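Long-range contacts in uncharacterized protein (Leishmania infantum, PDB 4TYZ), which is of unknown function but may bind and transfer sterols, the piece described being its C-terminal GRAM domain: residues G4-S9 with Y36-P41; D20-A25 with D97-A102. All blocks are in the same frame, centred on the assembly; numbering follows the deposited sequence.

Contact 1: residues G4-S9 with Y36-P41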
loop_
_atom_site.group_PDB
_atom_site.type_symbol
_atom_site.label_atom_id
_atom_site.label_comp_id
_atom_site.label_asym_id
_atom_site.label_seq_id
_atom_site.Cartn_x
_atom_site.Cartn_y
_atom_site.Cartn_z
ATOM N N GLY A 4 4.468 -9.231 -12.539
ATOM C CA GLY A 4 3.370 -9.970 -13.138
ATOM C C GLY A 4 2.102 -9.858 -12.314
ATOM O O GLY A 4 1.003 -9.736 -12.857
ATOM N N VAL A 5 2.243 -9.896 -10.991
ATOM C CA VAL A 5 1.068 -9.725 -10.140
ATOM C C VAL A 5 0.448 -8.356 -10.400
ATOM O O VAL A 5 -0.770 -8.229 -10.558
ATOM C CB VAL A 5 1.410 -9.872 -8.648
ATOM C CG1 VAL A 5 0.163 -9.643 -7.792
ATOM C CG2 VAL A 5 1.994 -11.247 -8.380
ATOM N N PHE A 6 1.292 -7.328 -10.464
ATOM C CA PHE A 6 0.797 -5.983 -10.707
ATOM C C PHE A 6 0.089 -5.876 -12.054
ATOM O O PHE A 6 -0.992 -5.285 -12.144
ATOM C CB PHE A 6 1.933 -4.960 -10.651
ATOM C CG PHE A 6 1.459 -3.546 -10.781
ATOM C CD1 PHE A 6 0.798 -2.938 -9.733
ATOM C CD2 PHE A 6 1.650 -2.832 -11.949
ATOM C CE1 PHE A 6 0.324 -1.624 -9.844
ATOM C CE2 PHE A 6 1.195 -1.522 -12.061
ATOM C CZ PHE A 6 0.525 -0.917 -10.998
ATOM N N ARG A 7 0.702 -6.433 -13.093
ATOM C CA ARG A 7 0.160 -6.275 -14.434
ATOM C C ARG A 7 -1.125 -7.066 -14.630
ATOM O O ARG A 7 -1.980 -6.672 -15.418
ATOM C CB ARG A 7 1.192 -6.686 -15.484
ATOM C CG ARG A 7 2.471 -5.857 -15.431
ATOM C CD ARG A 7 2.173 -4.376 -15.611
ATOM N NE ARG A 7 3.389 -3.577 -15.480
ATOM C CZ ARG A 7 3.407 -2.258 -15.306
ATOM N NH1 ARG A 7 2.268 -1.570 -15.234
ATOM N NH2 ARG A 7 4.568 -1.628 -15.205
ATOM N N LYS A 8 -1.262 -8.175 -13.920
ATOM C CA LYS A 8 -2.509 -8.924 -13.942
ATOM C C LYS A 8 -3.618 -8.177 -13.186
ATOM O O LYS A 8 -4.778 -8.151 -13.624
ATOM C CB LYS A 8 -2.308 -10.323 -13.344
ATOM C CG LYS A 8 -3.550 -11.207 -13.394
ATOM C CD LYS A 8 -3.207 -12.663 -13.126
ATOM C CE LYS A 8 -2.584 -12.845 -11.754
ATOM N NZ LYS A 8 -3.558 -12.561 -10.664
ATOM N N SER A 9 -3.261 -7.559 -12.063
ATOM C CA SER A 9 -4.257 -7.020 -11.149
ATOM C C SER A 9 -4.760 -5.637 -11.513
ATOM O O SER A 9 -5.885 -5.269 -11.171
ATOM C CB SER A 9 -3.691 -6.986 -9.730
ATOM O OG SER A 9 -3.472 -8.310 -9.265
ATOM N N TYR A 36 0.817 -7.475 -1.388
ATOM C CA TYR A 36 1.880 -6.617 -1.881
ATOM C C TYR A 36 1.384 -5.206 -2.031
ATOM O O TYR A 36 0.336 -4.972 -2.632
ATOM C CB TYR A 36 2.384 -7.095 -3.239
ATOM C CG TYR A 36 2.613 -8.582 -3.341
ATOM C CD1 TYR A 36 3.694 -9.180 -2.712
ATOM C CD2 TYR A 36 1.748 -9.385 -4.077
ATOM C CE1 TYR A 36 3.907 -10.549 -2.818
ATOM C CE2 TYR A 36 1.951 -10.748 -4.187
ATOM C CZ TYR A 36 3.030 -11.322 -3.560
ATOM O OH TYR A 36 3.223 -12.685 -3.674
ATOM N N LEU A 37 2.168 -4.283 -1.499
ATOM C CA LEU A 37 1.990 -2.856 -1.732
ATOM C C LEU A 37 2.807 -2.470 -2.957
ATOM O O LEU A 37 3.989 -2.794 -3.026
ATOM C CB LEU A 37 2.450 -2.070 -0.506
ATOM C CG LEU A 37 2.188 -0.577 -0.586
ATOM C CD1 LEU A 37 0.698 -0.397 -0.464
ATOM C CD2 LEU A 37 2.934 0.161 0.529
ATOM N N PHE A 38 2.170 -1.818 -3.928
ATOM C CA PHE A 38 2.851 -1.342 -5.135
ATOM C C PHE A 38 2.885 0.175 -5.178
ATOM O O PHE A 38 1.869 0.829 -4.952
ATOM C CB PHE A 38 2.148 -1.838 -6.398
ATOM C CG PHE A 38 1.994 -3.330 -6.475
ATOM C CD1 PHE A 38 3.000 -4.114 -7.012
ATOM C CD2 PHE A 38 0.829 -3.945 -6.038
ATOM C CE1 PHE A 38 2.846 -5.486 -7.115
ATOM C CE2 PHE A 38 0.675 -5.314 -6.131
ATOM C CZ PHE A 38 1.679 -6.084 -6.674
ATOM N N ILE A 39 4.046 0.729 -5.509
ATOM C CA ILE A 39 4.202 2.169 -5.637
ATOM C C ILE A 39 4.524 2.503 -7.093
ATOM O O ILE A 39 5.490 1.990 -7.658
ATOM C CB ILE A 39 5.293 2.675 -4.697
ATOM C CG1 ILE A 39 4.833 2.460 -3.247
ATOM C CG2 ILE A 39 5.618 4.133 -4.967
ATOM C CD1 ILE A 39 5.908 2.623 -2.243
ATOM N N THR A 40 3.672 3.319 -7.703
ATOM C CA THR A 40 3.896 3.785 -9.057
ATOM C C THR A 40 3.940 5.312 -9.011
ATOM O O THR A 40 3.753 5.906 -7.943
ATOM C CB THR A 40 2.796 3.269 -10.037
ATOM O OG1 THR A 40 1.622 4.089 -9.937
ATOM C CG2 THR A 40 2.442 1.820 -9.731
ATOM N N PRO A 41 4.228 5.963 -10.146
ATOM C CA PRO A 41 4.307 7.423 -10.031
ATOM C C PRO A 41 2.987 8.099 -9.621
ATOM O O PRO A 41 3.031 9.136 -8.958
ATOM C CB PRO A 41 4.729 7.856 -11.443
ATOM C CG PRO A 41 5.487 6.670 -11.984
ATOM C CD PRO A 41 4.747 5.470 -11.437
#

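Contact 2: residues D20-A25 with D97-A102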
loop_
_atom_site.group_PDB
_atom_site.type_symbol
_atom_site.label_atom_id
_atom_site.label_comp_id
_atom_site.label_asym_id
_atom_site.label_seq_id
_atom_site.Cartn_x
_atom_site.Cartn_y
_atom_site.Cartn_z
ATOM N N ASP A 20 8.437 0.608 -6.864
ATOM C CA ASP A 20 8.833 -0.173 -5.705
ATOM C C ASP A 20 7.679 -1.060 -5.272
ATOM O O ASP A 20 6.533 -0.856 -5.680
ATOM C CB ASP A 20 9.272 0.734 -4.551
ATOM C CG ASP A 20 10.454 0.168 -3.776
ATOM O OD1 ASP A 20 11.208 0.967 -3.180
ATOM O OD2 ASP A 20 10.627 -1.069 -3.764
ATOM N N SER A 21 7.987 -2.053 -4.454
ATOM C CA SER A 21 6.947 -2.908 -3.906
ATOM C C SER A 21 7.388 -3.454 -2.565
ATOM O O SER A 21 8.584 -3.582 -2.299
ATOM C CB SER A 21 6.607 -4.053 -4.857
ATOM O OG SER A 21 7.740 -4.886 -5.047
ATOM N N PHE A 22 6.405 -3.775 -1.732
ATOM C CA PHE A 22 6.651 -4.160 -0.349
ATOM C C PHE A 22 5.684 -5.233 0.121
ATOM O O PHE A 22 4.490 -5.186 -0.181
ATOM C CB PHE A 22 6.534 -2.934 0.566
ATOM C CG PHE A 22 7.580 -1.895 0.304
ATOM C CD1 PHE A 22 8.827 -1.994 0.900
ATOM C CD2 PHE A 22 7.331 -0.841 -0.561
ATOM C CE1 PHE A 22 9.807 -1.049 0.638
ATOM C CE2 PHE A 22 8.312 0.109 -0.821
ATOM C CZ PHE A 22 9.547 -0.005 -0.220
ATOM N N ASN A 23 6.202 -6.195 0.874
ATOM C CA ASN A 23 5.346 -7.145 1.559
ATOM C C ASN A 23 4.645 -6.474 2.730
ATOM O O ASN A 23 5.285 -5.778 3.525
ATOM C CB ASN A 23 6.157 -8.322 2.070
ATOM C CG ASN A 23 6.812 -9.094 0.951
ATOM O OD1 ASN A 23 8.019 -8.983 0.720
ATOM N ND2 ASN A 23 6.015 -9.866 0.232
ATOM N N CYS A 24 3.341 -6.695 2.845
ATOM C CA CYS A 24 2.567 -6.182 3.973
ATOM C C CYS A 24 1.205 -6.847 3.965
ATOM O O CYS A 24 0.931 -7.710 3.134
ATOM C CB CYS A 24 2.416 -4.655 3.928
ATOM S SG CYS A 24 1.494 -4.058 2.482
ATOM N N ALA A 25 0.353 -6.456 4.897
ATOM C CA ALA A 25 -0.988 -6.994 4.932
ATOM C C ALA A 25 -1.963 -5.850 5.023
ATOM O O ALA A 25 -1.696 -4.828 5.647
ATOM C CB ALA A 25 -1.169 -7.951 6.093
ATOM N N ASP A 97 9.934 1.318 7.300
ATOM C CA ASP A 97 10.600 2.604 7.105
ATOM C C ASP A 97 10.847 2.858 5.623
ATOM O O ASP A 97 10.592 3.955 5.122
ATOM C CB ASP A 97 11.918 2.655 7.883
ATOM C CG ASP A 97 11.704 2.765 9.374
ATOM O OD1 ASP A 97 10.596 3.169 9.785
ATOM O OD2 ASP A 97 12.649 2.459 10.130
ATOM N N GLN A 98 11.330 1.840 4.924
ATOM C CA GLN A 98 11.590 1.965 3.495
ATOM C C GLN A 98 10.289 2.188 2.736
ATOM O O GLN A 98 10.242 3.007 1.818
ATOM C CB GLN A 98 12.304 0.727 2.949
ATOM C CG GLN A 98 13.763 0.601 3.348
ATOM C CD GLN A 98 14.375 -0.695 2.847
ATOM O OE1 GLN A 98 13.728 -1.464 2.132
ATOM N NE2 GLN A 98 15.627 -0.946 3.220
ATOM N N ALA A 99 9.239 1.464 3.121
ATOM C CA ALA A 99 7.931 1.611 2.471
ATOM C C ALA A 99 7.412 3.023 2.669
ATOM O O ALA A 99 6.927 3.660 1.732
ATOM C CB ALA A 99 6.919 0.597 3.021
ATOM N N TYR A 100 7.518 3.510 3.900
ATOM C CA TYR A 100 6.992 4.828 4.223
ATOM C C TYR A 100 7.769 5.890 3.448
ATOM O O TYR A 100 7.181 6.819 2.892
ATOM C CB TYR A 100 7.047 5.070 5.733
ATOM C CG TYR A 100 6.483 6.402 6.146
ATOM C CD1 TYR A 100 5.125 6.557 6.388
ATOM C CD2 TYR A 100 7.313 7.501 6.306
ATOM C CE1 TYR A 100 4.602 7.786 6.767
ATOM C CE2 TYR A 100 6.805 8.724 6.695
ATOM C CZ TYR A 100 5.455 8.859 6.914
ATOM O OH TYR A 100 4.956 10.088 7.295
ATOM N N SER A 101 9.087 5.729 3.378
ATOM C CA SER A 101 9.910 6.660 2.612
ATOM C C SER A 101 9.537 6.665 1.139
ATOM O O SER A 101 9.462 7.726 0.509
ATOM C CB SER A 101 11.387 6.320 2.777
ATOM O OG SER A 101 11.794 6.590 4.107
ATOM N N ALA A 102 9.303 5.480 0.584
ATOM C CA ALA A 102 8.946 5.380 -0.828
ATOM C C ALA A 102 7.581 6.029 -1.082
ATOM O O ALA A 102 7.397 6.726 -2.081
ATOM C CB ALA A 102 8.958 3.928 -1.275
#

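Contact 1: residues G4-S9 with Y36-P41
One face of the Phe-38 ring receives Phe-6, whose CD1 stands 3.5 Å above the ring plane and is displaced toward the rim, while Val-5 CG1 meets the same ring at its edge, 4.0 Å from CZ. At the edge of the Phe-6 ring, in its plane, lies Arg-7 CZ, and Phe-6 CD2 in turn stands over one face of that guanidinium. The two phenylalanine rings are inclined at 51° with centroids 5.0 Å apart, an oblique pairing. Phe-6 CB adds a CH-pi contact over the face, 4.1 Å from the Phe-38 centroid. The side chains slide past one another in opposite directions. A chi1 of -175° sets Phe-6 CG anti to the backbone N, beside the carbonyl carbon. Farther out, Phe-6 CZ lies 3.6 Å from Thr-40 CG2. At the other end Val-5 CG1 also touches Tyr-36, 4.0 Å from CD2. No hydrogen bond crosses between the segments. Thr-40 OG1 hydrogen-bonds Glu-16 OE1, and the Phe-10 ring also meets that of Phe-6. With segment axes 10.3 Å apart and crossing at -80°, the N-terminal helix 2-9 packs crosswise on strand 31-39 of the antiparallel sheet in this PH-like GRAM domain.

Contact 2: residues D20-A25 with D97-A102
Asp-20 OD2 accepts the backbone N-H of Ser-21 at 2.9 Å, on its anti side and somewhat out of the carboxylate plane; the N-H...O angle of 137° shows a bent bond. The other carboxylate oxygen, OD1, approaches Ala-102 CB across the contact at 4.2 Å, a loose touch. The main weight falls on Phe-22, which presents one ring face to Ala-99 of the helix. The CA of Ala-99 is 3.6 Å from the ring centroid and 14° off the normal, a CH-pi contact over the centre, and its CB lies 3.7 Å from Phe-22 CG. The ring therefore rests on backbone as well as on a methyl group. Gln-98 CB comes to 3.8 Å from Phe-22 CE1, and Ala-102 CB to 3.9 Å from CE2, so residues from successive turns touch different rim atoms of the same ring. No hydrogen bond links the segments, and the evidence is of apolar packing. Their axes approach to 9.1 Å, with N-to-C directions 136° apart. A C-terminal helix packed on an antiparallel sheet is a feature of the PH-like fold, to which GRAM domains belong. Strand 20-28 is flanked in the sheet by strands 31-39 and 87-91. Ile-39 of the former touches both Phe-22 and Ala-102, while Phe-93, in the loop before the helix, touches Ala-99; the C-terminal helix 96-107 is thus packed against the sheet through Phe-22 and its neighbours.

Contacts 1 and 2 have centres about 12 Å apart and are joined through the sheet, because strands 31-39 and 20-28 are antiparallel neighbours. Two probable backbone hydrogen bonds tie them: Leu-37 N to Phe-22 O at 2.8 Å and Ile-39 N to Asp-20 O at 3.0 Å. Ile-39 also bridges them by packing, its CD1 lying 3.5 Å from Ala-102 CB. In segment 36-41, Phe-38 points its CB toward helix 2-9, whereas that of Ile-39 points away from it and its side chain meets helix 96-107; the strand thus touches both terminal helices. Neither contact includes an identified ligand site, and any sterol-related role remains conjectural.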